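Local coordinates for protein nicotinamide-nucleotide adenylyltransferase NadR family / Ribosylnicotinamide kinase (Lactococcus lactis subsp. cremoris, PDB 6GYE) that probably phosphorylates nicotinamide riboside in a P-loop kinase domain and, as a NadR-family nicotinamide-nucleotide adenylyltransferase, takes part in NAD+ synthesis, at residues S180-T191 against R293-P301; M229-Y240 against D277-T288. One frame throughout, in Å; residues are numbered along the deposited sequence.

Contact 1. Residues S180-T191 against R293-P301; sequences SKVVTVMGSAST and RMDLILVIP. With NNR (Nicotinamide riboside), chain I; SO4 (sulfate ion), chain F.
Arg293 meets Val182 through its backbone: Arg293 O lies 3.3 Å from Val182 CB, with both valine methyls also close to it. The Arg293 side chain leads away to the nicotinamide riboside, whose O5R sits over one guanidinium face, while NH1 is held by the carbonyl of Ala290. Met294 then crosses Thr184, its SD 3.4 Å from Thr184 OG1, a buried hydroxyl without a polar partner in the model; the same SD meets Met186 CE tip to tip at 4.0 Å. Asp295 grips Val182 twice. Its amide bonds to Val182 O, and with CG turned beside its own backbone N (chi1 -61°), OD2 receives Val182 N on its anti lone pair at 2.8 Å. Lys181 crosses the carboxylate at about a right angle, its CD 3.7 Å from Asp295 CG, but its ammonium bonds weakly to Gln165 instead. Leu296 N is a second donor to Val182 O, at 3.3 Å, and Leu296 O accepts from Thr184 N. From here the strands run parallel, their axes inclined by 21°. Ile297 CG2 lies 3.7 Å from Met186 SD. Leu298 bonds to Thr184 O and Met186 N, sharing with Leu296, Val183 and Val185 the face on which helix 193-203 packs. Ile300 N bonds to Met186 O, and its CG2 packs 3.9 Å from Thr191 CB, within the loop that starts at Gly187 and matches a Walker A P-loop. Amides of Ser190, Thr191, Gly192 and Lys193, with Thr194 OG1, bind a sulfate there, consistent with a nucleotide phosphate site. The chemistry thus implies strands joined chiefly by backbone bonds, the Asp295 carboxylate extending the pairing at the start, with an anion-binding loop at one end and the riboside at the other.

Contact 2. Residues M229-Y240 against D277-T288; sequences MDDYARMITGQY and DFEQLEPLFRKT. With NNR (Nicotinamide riboside), chain I.
Ile236 sets CG1 beside its backbone N (chi1 -65°), which sends CD1 over one face of the Phe285 ring and turns CG2 to Thr288; Tyr240, with CG anti to the backbone N (chi1 179°), carries its ring past Thr288 to the ligand. Both belong to a pair of nearly parallel helices in the P-loop kinase domain, their axes 10.3 Å apart at closest approach and inclined by 18°. In a CH-pi contact Ile236 CD1 stands 3.6 Å from the Phe285 ring centroid, and the two side chains cross at about a right angle. Leu281 packs against three residues of 229-240: its CG is 3.8 Å from Met229 CG, while CD1 touches Tyr232 CB and CD2 touches Ala233 CB. Leu284 continues this apolar seam, its CG 3.9 Å from Ile236 CG2. Toward the outer end Met229 lies across Gln280, its CE 3.5 Å from Gln280 NE2, and a water bridges the backbone N of Met229 to Asp277 OD2. Near the ligand, Thr288 CG2 approaches the Tyr240 ring obliquely, 3.7 Å from CD1. Tyr240 OH donates to O4R of the nicotinamide riboside at 2.6 Å, consistent with the helix packing helping to place this hydroxyl. A phenylalanine in place of Tyr240 would keep the ring against Thr288 but would probably leave the ribose ring oxygen without this donor and the sugar less firmly placed. The helix 277-288 is kinked at Pro283 and Leu284, whose N atoms make no bond to the preceding turn. One turn on, Thr288 N and OG1 both donate to Leu284 O, reaching it from opposite faces of the carbonyl plane, with the OG1 bond 2.8 Å long.

Contact 1 is buried and joins the two middle strands of the four-stranded parallel sheet; contact 2 is only partly buried and pairs two helices farther from the centre of the chain. Their chemistry follows this: mainly main-chain hydrogen bonds hold 180-191 to 293-301, whereas apolar side chains and a bridging water join 229-240 to 277-288. The centres are 19 Å apart and the nearest atoms about 7 Å, without touching. Helix 275-290 is followed, after a short loop, by strand 296-300, so one chain passage serves both. They converge on nicotinamide riboside, which Arg293 approaches from contact 1 and Tyr240 from contact 2.

Contact 1. Residues S180-T191 against R293-P301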
loop_
_atom_site.group_PDB
_atom_site.type_symbol
_atom_site.label_atom_id
_atom_site.label_comp_id
_atom_site.label_asym_id
_atom_site.label_seq_id
_atom_site.Cartn_x
_atom_site.Cartn_y
_atom_site.Cartn_z
ATOM N N SER A 180 -2.687 0.054 -4.147
ATOM C CA SER A 180 -4.000 -0.523 -4.368
ATOM C C SER A 180 -5.065 0.566 -4.423
ATOM O O SER A 180 -5.006 1.552 -3.685
ATOM C CB SER A 180 -4.314 -1.533 -3.263
ATOM O OG SER A 180 -5.541 -2.139 -3.558
ATOM N N LYS A 181 -6.017 0.406 -5.338
ATOM C CA LYS A 181 -7.245 1.189 -5.308
ATOM C C LYS A 181 -8.243 0.558 -4.338
ATOM O O LYS A 181 -8.362 -0.669 -4.260
ATOM C CB LYS A 181 -7.837 1.267 -6.713
ATOM C CG LYS A 181 -7.064 2.194 -7.689
ATOM C CD LYS A 181 -7.417 3.627 -7.465
ATOM C CE LYS A 181 -6.762 4.564 -8.494
ATOM N NZ LYS A 181 -5.286 4.449 -8.393
ATOM N N VAL A 182 -8.989 1.393 -3.622
ATOM C CA VAL A 182 -9.880 0.913 -2.564
ATOM C C VAL A 182 -11.245 1.579 -2.734
ATOM O O VAL A 182 -11.342 2.812 -2.743
ATOM C CB VAL A 182 -9.298 1.191 -1.163
ATOM C CG1 VAL A 182 -10.258 0.740 -0.049
ATOM C CG2 VAL A 182 -7.928 0.516 -0.992
ATOM N N VAL A 183 -12.288 0.762 -2.870
ATOM C CA VAL A 183 -13.680 1.204 -2.945
ATOM C C VAL A 183 -14.395 0.707 -1.700
ATOM O O VAL A 183 -14.420 -0.502 -1.443
ATOM C CB VAL A 183 -14.377 0.642 -4.196
ATOM C CG1 VAL A 183 -15.825 1.118 -4.266
ATOM C CG2 VAL A 183 -13.613 0.982 -5.438
ATOM N N THR A 184 -15.015 1.618 -0.954
ATOM C CA THR A 184 -15.720 1.265 0.273
ATOM C C THR A 184 -17.202 1.568 0.116
ATOM O O THR A 184 -17.569 2.656 -0.334
ATOM C CB THR A 184 -15.154 2.029 1.476
ATOM O OG1 THR A 184 -13.755 1.754 1.610
ATOM C CG2 THR A 184 -15.870 1.602 2.756
ATOM N N VAL A 185 -18.047 0.619 0.489
ATOM C CA VAL A 185 -19.495 0.795 0.415
ATOM C C VAL A 185 -20.032 1.073 1.814
ATOM O O VAL A 185 -19.643 0.414 2.784
ATOM C CB VAL A 185 -20.173 -0.441 -0.208
ATOM C CG1 VAL A 185 -21.670 -0.253 -0.232
ATOM C CG2 VAL A 185 -19.625 -0.709 -1.609
ATOM N N MET A 186 -20.923 2.045 1.921
ATOM C CA MET A 186 -21.477 2.490 3.196
ATOM C C MET A 186 -22.994 2.628 3.087
ATOM O O MET A 186 -23.519 3.038 2.046
ATOM C CB MET A 186 -20.859 3.841 3.630
ATOM C CG MET A 186 -19.328 3.839 3.774
ATOM S SD MET A 186 -18.725 5.417 4.450
ATOM C CE MET A 186 -16.944 5.147 4.413
ATOM N N GLY A 187 -23.697 2.298 4.159
ATOM C CA GLY A 187 -25.144 2.392 4.153
ATOM C C GLY A 187 -25.730 1.729 5.376
ATOM O O GLY A 187 -25.046 1.021 6.123
ATOM N N SER A 188 -27.025 1.972 5.573
ATOM C CA SER A 188 -27.761 1.358 6.673
ATOM C C SER A 188 -27.845 -0.153 6.474
ATOM O O SER A 188 -27.561 -0.685 5.400
ATOM C CB SER A 188 -29.182 1.910 6.757
ATOM O OG SER A 188 -29.207 3.323 6.662
ATOM N N ALA A 189 -28.284 -0.844 7.517
ATOM C CA ALA A 189 -28.538 -2.272 7.405
ATOM C C ALA A 189 -29.756 -2.543 6.525
ATOM O O ALA A 189 -30.709 -1.755 6.481
ATOM C CB ALA A 189 -28.752 -2.880 8.783
ATOM N N SER A 190 -29.702 -3.668 5.802
ATOM C CA SER A 190 -30.804 -4.164 4.966
ATOM C C SER A 190 -31.101 -3.236 3.793
ATOM O O SER A 190 -32.259 -3.065 3.411
ATOM C CB SER A 190 -32.087 -4.385 5.778
ATOM O OG SER A 190 -31.874 -5.237 6.889
ATOM N N THR A 191 -30.068 -2.622 3.216
ATOM C CA THR A 191 -30.257 -1.816 2.014
ATOM C C THR A 191 -29.582 -2.427 0.794
ATOM O O THR A 191 -29.546 -1.787 -0.262
ATOM C CB THR A 191 -29.771 -0.375 2.220
ATOM O OG1 THR A 191 -28.422 -0.366 2.704
ATOM C CG2 THR A 191 -30.650 0.327 3.234
ATOM N N ARG A 293 -7.382 4.174 3.747
ATOM C CA ARG A 293 -7.120 4.809 2.462
ATOM C C ARG A 293 -8.281 4.449 1.555
ATOM O O ARG A 293 -8.429 3.285 1.186
ATOM C CB ARG A 293 -5.802 4.330 1.851
ATOM C CG ARG A 293 -4.646 4.192 2.804
ATOM C CD ARG A 293 -3.857 5.467 2.879
ATOM N NE ARG A 293 -2.785 5.399 3.868
ATOM C CZ ARG A 293 -2.903 5.812 5.126
ATOM N NH1 ARG A 293 -4.055 6.313 5.552
ATOM N NH2 ARG A 293 -1.872 5.722 5.957
ATOM N N MET A 294 -9.082 5.433 1.158
ATOM C CA MET A 294 -10.223 5.190 0.287
ATOM C C MET A 294 -10.125 6.054 -0.959
ATOM O O MET A 294 -9.836 7.252 -0.873
ATOM C CB MET A 294 -11.536 5.454 1.023
ATOM C CG MET A 294 -11.781 4.419 2.114
ATOM S SD MET A 294 -13.205 4.778 3.132
ATOM C CE MET A 294 -12.634 6.197 4.053
ATOM N N ASP A 295 -10.364 5.443 -2.115
ATOM C CA ASP A 295 -10.376 6.188 -3.365
ATOM C C ASP A 295 -11.782 6.542 -3.796
ATOM O O ASP A 295 -11.988 7.588 -4.413
ATOM C CB ASP A 295 -9.691 5.385 -4.484
ATOM C CG ASP A 295 -8.238 5.086 -4.178
ATOM O OD1 ASP A 295 -7.391 5.995 -4.312
ATOM O OD2 ASP A 295 -7.936 3.943 -3.773
ATOM N N LEU A 296 -12.753 5.713 -3.438
ATOM C CA LEU A 296 -14.135 5.910 -3.839
ATOM C C LEU A 296 -15.010 5.386 -2.717
ATOM O O LEU A 296 -14.777 4.276 -2.236
ATOM C CB LEU A 296 -14.448 5.167 -5.142
ATOM C CG LEU A 296 -15.940 5.117 -5.469
ATOM C CD1 LEU A 296 -16.455 6.541 -5.724
ATOM C CD2 LEU A 296 -16.233 4.192 -6.653
ATOM N N ILE A 297 -15.998 6.181 -2.309
ATOM C CA ILE A 297 -16.939 5.827 -1.257
ATOM C C ILE A 297 -18.341 5.817 -1.861
ATOM O O ILE A 297 -18.868 6.867 -2.253
ATOM C CB ILE A 297 -16.850 6.802 -0.075
ATOM C CG1 ILE A 297 -15.460 6.716 0.570
ATOM C CG2 ILE A 297 -17.941 6.511 0.963
ATOM C CD1 ILE A 297 -15.126 7.913 1.478
ATOM N N LEU A 298 -18.949 4.641 -1.927
ATOM C CA LEU A 298 -20.299 4.472 -2.454
ATOM C C LEU A 298 -21.295 4.452 -1.299
ATOM O O LEU A 298 -21.228 3.571 -0.439
ATOM C CB LEU A 298 -20.404 3.172 -3.255
ATOM C CG LEU A 298 -19.568 3.159 -4.534
ATOM C CD1 LEU A 298 -19.536 1.793 -5.152
ATOM C CD2 LEU A 298 -20.104 4.163 -5.531
ATOM N N VAL A 299 -22.229 5.400 -1.290
ATOM C CA VAL A 299 -23.214 5.513 -0.221
ATOM C C VAL A 299 -24.559 5.069 -0.774
ATOM O O VAL A 299 -25.028 5.617 -1.778
ATOM C CB VAL A 299 -23.294 6.946 0.327
ATOM C CG1 VAL A 299 -24.444 7.076 1.311
ATOM C CG2 VAL A 299 -21.972 7.335 0.984
ATOM N N ILE A 300 -25.184 4.090 -0.125
ATOM C CA ILE A 300 -26.535 3.659 -0.482
ATOM C C ILE A 300 -27.517 4.464 0.368
ATOM O O ILE A 300 -27.589 4.243 1.587
ATOM C CB ILE A 300 -26.721 2.155 -0.270
ATOM C CG1 ILE A 300 -25.683 1.367 -1.076
ATOM C CG2 ILE A 300 -28.146 1.754 -0.625
ATOM C CD1 ILE A 300 -25.788 -0.156 -0.884
ATOM N N PRO A 301 -28.303 5.356 -0.224
ATOM C CA PRO A 301 -29.195 6.202 0.559
ATOM C C PRO A 301 -30.481 5.470 0.877
ATOM O O PRO A 301 -30.835 4.492 0.204
ATOM C CB PRO A 301 -29.449 7.390 -0.375
ATOM C CG PRO A 301 -29.404 6.764 -1.720
ATOM C CD PRO A 301 -28.370 5.676 -1.658
HETATM O O2R NNR I . -3.613 -3.183 5.945
HETATM C C2R NNR I . -3.494 -1.865 5.392
HETATM C C3R NNR I . -2.118 -1.252 5.620
HETATM O O3R NNR I . -1.239 -2.119 6.348
HETATM C C4R NNR I . -2.351 0.026 6.410
HETATM C C5R NNR I . -1.839 1.244 5.654
HETATM O O5R NNR I . -2.117 2.427 6.412
HETATM O O4R NNR I . -3.757 0.155 6.636
HETATM C C1R NNR I . -4.489 -0.933 6.067
HETATM N N1 NNR I . -5.440 -0.426 5.076
HETATM C C2 NNR I . -6.734 -0.307 5.402
HETATM C C6 NNR I . -5.005 -0.089 3.854
HETATM C C5 NNR I . -5.887 0.395 2.894
HETATM C C4 NNR I . -7.231 0.529 3.208
HETATM C C3 NNR I . -7.657 0.173 4.480
HETATM C C7 NNR I . -9.103 0.303 4.857
HETATM O O7 NNR I . -9.551 -0.387 5.758
HETATM N N7 NNR I . -9.864 1.172 4.193
HETATM S S SO4 F . -27.243 -5.185 3.695
HETATM O O1 SO4 F . -28.242 -5.933 2.924
HETATM O O2 SO4 F . -27.441 -5.361 5.128
HETATM O O3 SO4 F . -25.892 -5.658 3.425
HETATM O O4 SO4 F . -27.405 -3.783 3.340
#

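Contact 2. Residues M229-Y240 against D277-T288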
loop_
_atom_site.group_PDB
_atom_site.type_symbol
_atom_site.label_atom_id
_atom_site.label_comp_id
_atom_site.label_asym_id
_atom_site.label_seq_id
_atom_site.Cartn_x
_atom_site.Cartn_y
_atom_site.Cartn_z
ATOM N N MET A 229 -20.441 -0.863 24.663
ATOM C CA MET A 229 -19.240 -0.146 24.237
ATOM C C MET A 229 -18.155 -1.095 23.743
ATOM O O MET A 229 -17.511 -0.845 22.718
ATOM C CB MET A 229 -18.708 0.701 25.393
ATOM C CG MET A 229 -17.470 1.491 25.035
ATOM S SD MET A 229 -16.916 2.471 26.442
ATOM C CE MET A 229 -16.491 1.193 27.627
ATOM N N ASP A 230 -17.960 -2.204 24.450
ATOM C CA ASP A 230 -16.847 -3.088 24.145
ATOM C C ASP A 230 -17.083 -3.858 22.855
ATOM O O ASP A 230 -16.125 -4.169 22.137
ATOM C CB ASP A 230 -16.618 -4.028 25.315
ATOM C CG ASP A 230 -15.405 -4.882 25.132
ATOM O OD1 ASP A 230 -14.308 -4.321 24.916
ATOM O OD2 ASP A 230 -15.551 -6.115 25.217
ATOM N N ASP A 231 -18.346 -4.160 22.541
ATOM C CA ASP A 231 -18.657 -4.752 21.251
ATOM C C ASP A 231 -18.263 -3.815 20.115
ATOM O O ASP A 231 -17.664 -4.246 19.120
ATOM C CB ASP A 231 -20.146 -5.074 21.184
ATOM C CG ASP A 231 -20.580 -6.029 22.277
ATOM O OD1 ASP A 231 -19.969 -7.110 22.392
ATOM O OD2 ASP A 231 -21.528 -5.689 23.016
ATOM N N TYR A 232 -18.599 -2.523 20.250
ATOM C CA TYR A 232 -18.248 -1.560 19.214
ATOM C C TYR A 232 -16.744 -1.506 19.024
ATOM O O TYR A 232 -16.256 -1.492 17.889
ATOM C CB TYR A 232 -18.824 -0.180 19.549
ATOM C CG TYR A 232 -20.301 -0.077 19.245
ATOM C CD1 TYR A 232 -20.745 0.206 17.959
ATOM C CD2 TYR A 232 -21.254 -0.282 20.238
ATOM C CE1 TYR A 232 -22.099 0.287 17.655
ATOM C CE2 TYR A 232 -22.614 -0.203 19.953
ATOM C CZ TYR A 232 -23.028 0.082 18.660
ATOM O OH TYR A 232 -24.367 0.160 18.359
ATOM N N ALA A 233 -15.993 -1.531 20.127
ATOM C CA ALA A 233 -14.543 -1.531 20.018
ATOM C C ALA A 233 -14.070 -2.732 19.220
ATOM O O ALA A 233 -13.239 -2.600 18.310
ATOM C CB ALA A 233 -13.906 -1.527 21.402
ATOM N N ARG A 234 -14.600 -3.918 19.535
ATOM C CA ARG A 234 -14.198 -5.113 18.801
ATOM C C ARG A 234 -14.635 -5.055 17.341
ATOM O O ARG A 234 -13.945 -5.602 16.471
ATOM C CB ARG A 234 -14.747 -6.366 19.489
ATOM C CG ARG A 234 -13.818 -6.889 20.586
ATOM C CD ARG A 234 -14.469 -7.972 21.416
ATOM N NE ARG A 234 -13.646 -8.323 22.570
ATOM C CZ ARG A 234 -12.938 -9.441 22.677
ATOM N NH1 ARG A 234 -12.964 -10.339 21.699
ATOM N NH2 ARG A 234 -12.214 -9.664 23.773
ATOM N N MET A 235 -15.754 -4.386 17.045
ATOM C CA MET A 235 -16.147 -4.212 15.653
ATOM C C MET A 235 -15.232 -3.240 14.919
ATOM O O MET A 235 -15.003 -3.399 13.717
ATOM C CB MET A 235 -17.605 -3.763 15.570
ATOM C CG MET A 235 -18.556 -4.912 15.814
ATOM S SD MET A 235 -20.300 -4.510 15.794
ATOM C CE MET A 235 -20.256 -2.913 16.549
ATOM N N ILE A 236 -14.673 -2.249 15.613
ATOM C CA ILE A 236 -13.734 -1.351 14.950
ATOM C C ILE A 236 -12.513 -2.129 14.472
ATOM O O ILE A 236 -12.197 -2.149 13.276
ATOM C CB ILE A 236 -13.340 -0.188 15.875
ATOM C CG1 ILE A 236 -14.559 0.690 16.154
ATOM C CG2 ILE A 236 -12.221 0.633 15.249
ATOM C CD1 ILE A 236 -14.437 1.535 17.382
ATOM N N THR A 237 -11.830 -2.820 15.390
ATOM C CA THR A 237 -10.621 -3.524 14.972
ATOM C C THR A 237 -10.951 -4.715 14.077
ATOM O O THR A 237 -10.178 -5.037 13.164
ATOM C CB THR A 237 -9.809 -3.962 16.192
ATOM O OG1 THR A 237 -10.509 -4.987 16.862
ATOM C CG2 THR A 237 -9.656 -2.810 17.161
ATOM N N GLY A 238 -12.109 -5.345 14.292
ATOM C CA GLY A 238 -12.491 -6.485 13.476
ATOM C C GLY A 238 -12.726 -6.126 12.016
ATOM O O GLY A 238 -12.269 -6.833 11.110
ATOM N N GLN A 239 -13.494 -5.062 11.764
ATOM C CA GLN A 239 -13.693 -4.633 10.383
ATOM C C GLN A 239 -12.374 -4.162 9.762
ATOM O O GLN A 239 -12.090 -4.447 8.592
ATOM C CB GLN A 239 -14.736 -3.518 10.305
ATOM C CG GLN A 239 -15.141 -3.170 8.873
ATOM C CD GLN A 239 -15.959 -4.269 8.221
ATOM O OE1 GLN A 239 -17.056 -4.579 8.672
ATOM N NE2 GLN A 239 -15.419 -4.883 7.176
ATOM N N TYR A 240 -11.541 -3.465 10.542
ATOM C CA TYR A 240 -10.265 -2.988 10.021
ATOM C C TYR A 240 -9.359 -4.143 9.594
ATOM O O TYR A 240 -8.735 -4.092 8.528
ATOM C CB TYR A 240 -9.560 -2.118 11.057
ATOM C CG TYR A 240 -8.235 -1.637 10.533
ATOM C CD1 TYR A 240 -8.160 -0.509 9.704
ATOM C CD2 TYR A 240 -7.064 -2.319 10.827
ATOM C CE1 TYR A 240 -6.943 -0.076 9.201
ATOM C CE2 TYR A 240 -5.847 -1.894 10.331
ATOM C CZ TYR A 240 -5.792 -0.780 9.526
ATOM O OH TYR A 240 -4.574 -0.380 9.051
ATOM N N ASP A 277 -19.693 6.682 26.697
ATOM C CA ASP A 277 -19.098 5.509 26.069
ATOM C C ASP A 277 -18.602 5.837 24.677
ATOM O O ASP A 277 -17.553 5.340 24.254
ATOM C CB ASP A 277 -20.105 4.367 26.025
ATOM C CG ASP A 277 -20.505 3.898 27.404
ATOM O OD1 ASP A 277 -19.828 4.274 28.400
ATOM O OD2 ASP A 277 -21.512 3.170 27.487
ATOM N N PHE A 278 -19.339 6.674 23.953
ATOM C CA PHE A 278 -18.855 7.119 22.657
ATOM C C PHE A 278 -17.547 7.875 22.814
ATOM O O PHE A 278 -16.553 7.564 22.147
ATOM C CB PHE A 278 -19.909 7.980 21.961
ATOM C CG PHE A 278 -19.478 8.473 20.616
ATOM C CD1 PHE A 278 -19.538 7.636 19.512
ATOM C CD2 PHE A 278 -19.007 9.768 20.449
ATOM C CE1 PHE A 278 -19.133 8.073 18.272
ATOM C CE2 PHE A 278 -18.606 10.215 19.207
ATOM C CZ PHE A 278 -18.666 9.369 18.117
ATOM N N GLU A 279 -17.516 8.850 23.725
ATOM C CA GLU A 279 -16.299 9.633 23.904
ATOM C C GLU A 279 -15.131 8.753 24.312
ATOM O O GLU A 279 -13.982 9.048 23.978
ATOM C CB GLU A 279 -16.524 10.753 24.920
ATOM C CG GLU A 279 -17.152 11.993 24.305
ATOM C CD GLU A 279 -16.356 12.520 23.097
ATOM O OE1 GLU A 279 -15.119 12.691 23.217
ATOM O OE2 GLU A 279 -16.964 12.756 22.024
ATOM N N GLN A 280 -15.404 7.649 24.996
ATOM C CA GLN A 280 -14.322 6.757 25.376
ATOM C C GLN A 280 -13.776 5.982 24.187
ATOM O O GLN A 280 -12.625 5.537 24.228
ATOM C CB GLN A 280 -14.782 5.795 26.458
ATOM C CG GLN A 280 -13.631 5.240 27.230
ATOM C CD GLN A 280 -14.048 4.113 28.116
ATOM O OE1 GLN A 280 -14.940 4.259 28.967
ATOM N NE2 GLN A 280 -13.441 2.945 27.889
ATOM N N LEU A 281 -14.579 5.779 23.137
ATOM C CA LEU A 281 -14.094 5.102 21.936
ATOM C C LEU A 281 -13.451 6.046 20.927
ATOM O O LEU A 281 -12.800 5.568 19.993
ATOM C CB LEU A 281 -15.227 4.344 21.234
ATOM C CG LEU A 281 -15.770 3.157 22.019
ATOM C CD1 LEU A 281 -16.960 2.529 21.315
ATOM C CD2 LEU A 281 -14.653 2.166 22.188
ATOM N N GLU A 282 -13.618 7.357 21.093
ATOM C CA GLU A 282 -13.140 8.322 20.104
ATOM C C GLU A 282 -11.672 8.146 19.735
ATOM O O GLU A 282 -11.360 8.189 18.535
ATOM C CB GLU A 282 -13.416 9.747 20.609
ATOM C CG GLU A 282 -14.725 10.357 20.124
ATOM C CD GLU A 282 -14.740 10.622 18.621
ATOM O OE1 GLU A 282 -14.787 9.648 17.831
ATOM O OE2 GLU A 282 -14.698 11.813 18.230
ATOM N N PRO A 283 -10.731 7.968 20.673
ATOM C CA PRO A 283 -9.335 7.754 20.248
ATOM C C PRO A 283 -9.159 6.567 19.318
ATOM O O PRO A 283 -8.448 6.681 18.313
ATOM C CB PRO A 283 -8.594 7.561 21.577
ATOM C CG PRO A 283 -9.425 8.298 22.569
ATOM C CD PRO A 283 -10.838 8.055 22.143
ATOM N N LEU A 284 -9.792 5.433 19.609
ATOM C CA LEU A 284 -9.672 4.283 18.718
ATOM C C LEU A 284 -10.327 4.560 17.362
ATOM O O LEU A 284 -9.821 4.116 16.321
ATOM C CB LEU A 284 -10.269 3.040 19.375
ATOM C CG LEU A 284 -10.312 1.777 18.510
ATOM C CD1 LEU A 284 -8.918 1.327 18.069
ATOM C CD2 LEU A 284 -11.047 0.658 19.222
ATOM N N PHE A 285 -11.450 5.284 17.344
ATOM C CA PHE A 285 -12.039 5.675 16.062
ATOM C C PHE A 285 -11.056 6.501 15.246
ATOM O O PHE A 285 -10.807 6.205 14.074
ATOM C CB PHE A 285 -13.332 6.471 16.269
ATOM C CG PHE A 285 -14.559 5.628 16.463
ATOM C CD1 PHE A 285 -14.954 4.718 15.497
ATOM C CD2 PHE A 285 -15.336 5.773 17.601
ATOM C CE1 PHE A 285 -16.089 3.947 15.672
ATOM C CE2 PHE A 285 -16.469 5.015 17.781
ATOM C CZ PHE A 285 -16.849 4.096 16.819
ATOM N N ARG A 286 -10.493 7.551 15.865
ATOM C CA ARG A 286 -9.613 8.474 15.155
ATOM C C ARG A 286 -8.381 7.754 14.622
ATOM O O ARG A 286 -8.017 7.905 13.450
ATOM C CB ARG A 286 -9.205 9.636 16.073
ATOM C CG ARG A 286 -10.364 10.500 16.571
ATOM C CD ARG A 286 -9.910 11.880 17.064
ATOM N NE ARG A 286 -8.882 11.808 18.100
ATOM C CZ ARG A 286 -9.136 11.693 19.398
ATOM N NH1 ARG A 286 -10.390 11.636 19.823
ATOM N NH2 ARG A 286 -8.136 11.625 20.265
ATOM N N LYS A 287 -7.717 6.979 15.479
ATOM C CA LYS A 287 -6.598 6.156 15.029
ATOM C C LYS A 287 -6.989 5.298 13.823
ATOM O O LYS A 287 -6.341 5.346 12.770
ATOM C CB LYS A 287 -6.123 5.284 16.198
ATOM C CG LYS A 287 -4.700 4.758 16.144
ATOM C CD LYS A 287 -4.607 3.470 15.344
ATOM C CE LYS A 287 -3.156 3.039 15.124
ATOM N NZ LYS A 287 -3.031 1.793 14.293
ATOM N N THR A 288 -8.092 4.557 13.930
ATOM C CA THR A 288 -8.447 3.636 12.854
ATOM C C THR A 288 -8.848 4.370 11.577
ATOM O O THR A 288 -8.433 3.984 10.477
ATOM C CB THR A 288 -9.554 2.706 13.312
ATOM O OG1 THR A 288 -9.140 2.045 14.524
ATOM C CG2 THR A 288 -9.874 1.678 12.210
HETATM O O2R NNR I . -3.613 -3.183 5.945
HETATM C C2R NNR I . -3.494 -1.865 5.392
HETATM C C3R NNR I . -2.118 -1.252 5.620
HETATM O O3R NNR I . -1.239 -2.119 6.348
HETATM C C4R NNR I . -2.351 0.026 6.410
HETATM C C5R NNR I . -1.839 1.244 5.654
HETATM O O5R NNR I . -2.117 2.427 6.412
HETATM O O4R NNR I . -3.757 0.155 6.636
HETATM C C1R NNR I . -4.489 -0.933 6.067
HETATM N N1 NNR I . -5.440 -0.426 5.076
HETATM C C2 NNR I . -6.734 -0.307 5.402
HETATM C C6 NNR I . -5.005 -0.089 3.854
HETATM C C5 NNR I . -5.887 0.395 2.894
HETATM C C4 NNR I . -7.231 0.529 3.208
HETATM C C3 NNR I . -7.657 0.173 4.480
HETATM C C7 NNR I . -9.103 0.303 4.857
HETATM O O7 NNR I . -9.551 -0.387 5.758
HETATM N N7 NNR I . -9.864 1.172 4.193
HETATM O O HOH W 1 -22.228 0.511 26.567
#